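Local coordinates for soluble lytic murein transglycosylase (Pseudomonas aeruginosa, PDB 5OHU), which probably cleaves the glycan strands of bacterial cell-wall peptidoglycan as a lytic transglycosylase, working in both exolytic and endolytic modes, at residues 339-344 / 373-378. Numbering follows the deposited sequence.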
loop_
_atom_site.group_PDB
_atom_site.type_symbol
_atom_site.label_atom_id
_atom_site.label_comp_id
_atom_site.label_asym_id
_atom_site.label_seq_id
_atom_site.Cartn_x
_atom_site.Cartn_y
_atom_site.Cartn_z
ATOM N N ALA A 339 -3.131 2.841 -21.794
ATOM C CA ALA A 339 -4.517 3.122 -21.431
ATOM C C ALA A 339 -4.648 4.115 -20.283
ATOM O O ALA A 339 -5.733 4.655 -20.077
ATOM C CB ALA A 339 -5.253 1.835 -21.045
ATOM N N THR A 340 -3.592 4.366 -19.523
ATOM C CA THR A 340 -3.736 5.218 -18.352
ATOM C C THR A 340 -3.866 6.686 -18.735
ATOM O O THR A 340 -3.331 7.153 -19.748
ATOM C CB THR A 340 -2.543 5.059 -17.432
ATOM O OG1 THR A 340 -1.391 5.610 -18.084
ATOM C CG2 THR A 340 -2.330 3.566 -17.127
ATOM N N SER A 341 -4.569 7.426 -17.884
ATOM C CA SER A 341 -4.663 8.864 -18.082
ATOM C C SER A 341 -3.293 9.523 -18.021
ATOM O O SER A 341 -3.061 10.520 -18.704
ATOM C CB SER A 341 -5.588 9.468 -17.032
ATOM O OG SER A 341 -5.205 9.022 -15.742
ATOM N N ARG A 342 -2.374 8.971 -17.222
ATOM C CA ARG A 342 -1.014 9.492 -17.134
ATOM C C ARG A 342 -0.332 9.536 -18.501
ATOM O O ARG A 342 0.144 10.592 -18.946
ATOM C CB ARG A 342 -0.195 8.645 -16.154
ATOM C CG ARG A 342 1.277 9.022 -16.156
ATOM C CD ARG A 342 2.080 8.136 -15.250
ATOM N NE ARG A 342 1.643 8.273 -13.864
ATOM C CZ ARG A 342 1.365 7.233 -13.087
ATOM N NH1 ARG A 342 1.474 6.003 -13.583
ATOM N NH2 ARG A 342 0.980 7.429 -11.838
ATOM N N TRP A 343 -0.258 8.404 -19.184
ATOM C CA TRP A 343 0.523 8.423 -20.413
ATOM C C TRP A 343 -0.268 8.937 -21.600
ATOM O O TRP A 343 0.344 9.392 -22.575
ATOM C CB TRP A 343 1.130 7.043 -20.688
ATOM C CG TRP A 343 2.054 6.724 -19.574
ATOM C CD1 TRP A 343 1.926 5.727 -18.625
ATOM C CD2 TRP A 343 3.196 7.488 -19.199
ATOM N NE1 TRP A 343 2.945 5.824 -17.712
ATOM C CE2 TRP A 343 3.740 6.891 -18.044
ATOM C CE3 TRP A 343 3.831 8.611 -19.745
ATOM C CZ2 TRP A 343 4.885 7.381 -17.425
ATOM C CZ3 TRP A 343 4.955 9.100 -19.125
ATOM C CH2 TRP A 343 5.474 8.486 -17.976
ATOM N N ARG A 344 -1.601 8.929 -21.530
ATOM C CA ARG A 344 -2.363 9.700 -22.511
ATOM C C ARG A 344 -2.063 11.181 -22.350
ATOM O O ARG A 344 -1.867 11.902 -23.339
ATOM C CB ARG A 344 -3.864 9.430 -22.372
ATOM C CG ARG A 344 -4.310 8.074 -22.928
ATOM C CD ARG A 344 -5.823 7.923 -22.923
ATOM N NE ARG A 344 -6.257 7.478 -21.603
ATOM C CZ ARG A 344 -7.401 7.815 -21.013
ATOM N NH1 ARG A 344 -8.263 8.610 -21.634
ATOM N NH2 ARG A 344 -7.674 7.335 -19.802
ATOM N N ASP A 373 -9.718 12.553 -12.906
ATOM C CA ASP A 373 -8.563 12.488 -12.020
ATOM C C ASP A 373 -7.582 13.618 -12.341
ATOM O O ASP A 373 -7.877 14.520 -13.133
ATOM C CB ASP A 373 -7.915 11.106 -12.087
ATOM C CG ASP A 373 -7.176 10.854 -13.390
ATOM O OD1 ASP A 373 -7.399 11.575 -14.382
ATOM O OD2 ASP A 373 -6.374 9.907 -13.418
ATOM N N PHE A 374 -6.401 13.546 -11.722
ATOM C CA PHE A 374 -5.398 14.602 -11.852
ATOM C C PHE A 374 -5.046 14.882 -13.308
ATOM O O PHE A 374 -4.973 16.043 -13.722
ATOM C CB PHE A 374 -4.151 14.225 -11.040
ATOM C CG PHE A 374 -2.967 15.143 -11.250
ATOM C CD1 PHE A 374 -2.914 16.379 -10.585
ATOM C CD2 PHE A 374 -1.935 14.801 -12.123
ATOM C CE1 PHE A 374 -1.849 17.253 -10.751
ATOM C CE2 PHE A 374 -0.847 15.664 -12.287
ATOM C CZ PHE A 374 -0.811 16.903 -11.606
ATOM N N TYR A 375 -4.811 13.830 -14.106
ATOM C CA TYR A 375 -4.407 14.047 -15.492
ATOM C C TYR A 375 -5.556 14.559 -16.368
ATOM O O TYR A 375 -5.300 15.212 -17.388
ATOM C CB TYR A 375 -3.823 12.751 -16.069
ATOM C CG TYR A 375 -2.549 12.316 -15.362
ATOM C CD1 TYR A 375 -1.340 12.974 -15.597
ATOM C CD2 TYR A 375 -2.557 11.265 -14.437
ATOM C CE1 TYR A 375 -0.169 12.608 -14.931
ATOM C CE2 TYR A 375 -1.386 10.885 -13.777
ATOM C CZ TYR A 375 -0.197 11.552 -14.037
ATOM O OH TYR A 375 0.955 11.172 -13.381
ATOM N N GLY A 376 -6.811 14.271 -16.014
ATOM C CA GLY A 376 -7.916 14.922 -16.704
ATOM C C GLY A 376 -7.958 16.420 -16.443
ATOM O O GLY A 376 -8.207 17.208 -17.354
ATOM N N PHE A 377 -7.707 16.832 -15.199
ATOM C CA PHE A 377 -7.578 18.255 -14.895
ATOM C C PHE A 377 -6.456 18.896 -15.709
ATOM O O PHE A 377 -6.638 19.968 -16.293
ATOM C CB PHE A 377 -7.336 18.455 -13.395
ATOM C CG PHE A 377 -8.550 18.186 -12.538
ATOM C CD1 PHE A 377 -9.696 18.970 -12.662
ATOM C CD2 PHE A 377 -8.543 17.161 -11.615
ATOM C CE1 PHE A 377 -10.820 18.723 -11.850
ATOM C CE2 PHE A 377 -9.634 16.899 -10.826
ATOM C CZ PHE A 377 -10.776 17.671 -10.931
ATOM N N LEU A 378 -5.287 18.242 -15.761
ATOM C CA LEU A 378 -4.174 18.777 -16.544
ATOM C C LEU A 378 -4.552 18.931 -18.011
ATOM O O LEU A 378 -4.262 19.960 -18.623
ATOM C CB LEU A 378 -2.946 17.879 -16.415
ATOM C CG LEU A 378 -2.145 17.835 -15.116
ATOM C CD1 LEU A 378 -0.734 17.431 -15.465
ATOM C CD2 LEU A 378 -2.153 19.175 -14.349
#
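The Tyr375 ring is covered on both faces: Arg342 CA stands over its centre on one side, 3.5 Å from the centroid and 7° off the ring normal, a CH-pi contact, and Phe374 CD2 lies over the opposite face. Tyr375 OH lies at the edge of the Arg342 guanidinium, whose plane stands perpendicular to the ring. The contact joins the N-termini of helices 341-354 and 374-383 in the all-helical part of Slt, each opened by an N-cap: Thr340 OG1 accepts from Trp343 N, and Asp373 OD1 from Gly376 N at 3.2 Å.

Arg342 crosses the ring from CB, 3.5 Å from Tyr375 CE2, out to the hydroxyl; a bend at chi3 (-62°) turns the guanidinium so that NE reaches Tyr375 OH at 3.0 Å. The N-H...O angle is 158° and OH is near the guanidinium plane, evidence of a well-directed bond. Tyr375 OH also bonds Glu600, its strongest polar partner, and Gln612, which tie the ring to helices 595-600 and 605-624; Arg342 NH1 forms a salt bridge with Glu311.

The cap of helix 374-383 also reaches Ser341 of helix 341-354. Asp373 OD1 accepts from Gly376 N, met on the anti side and well out of the carboxylate plane, while OD2 accepts a hydrogen bond from Ser341 OG on its syn lone pair, at 2.7 Å.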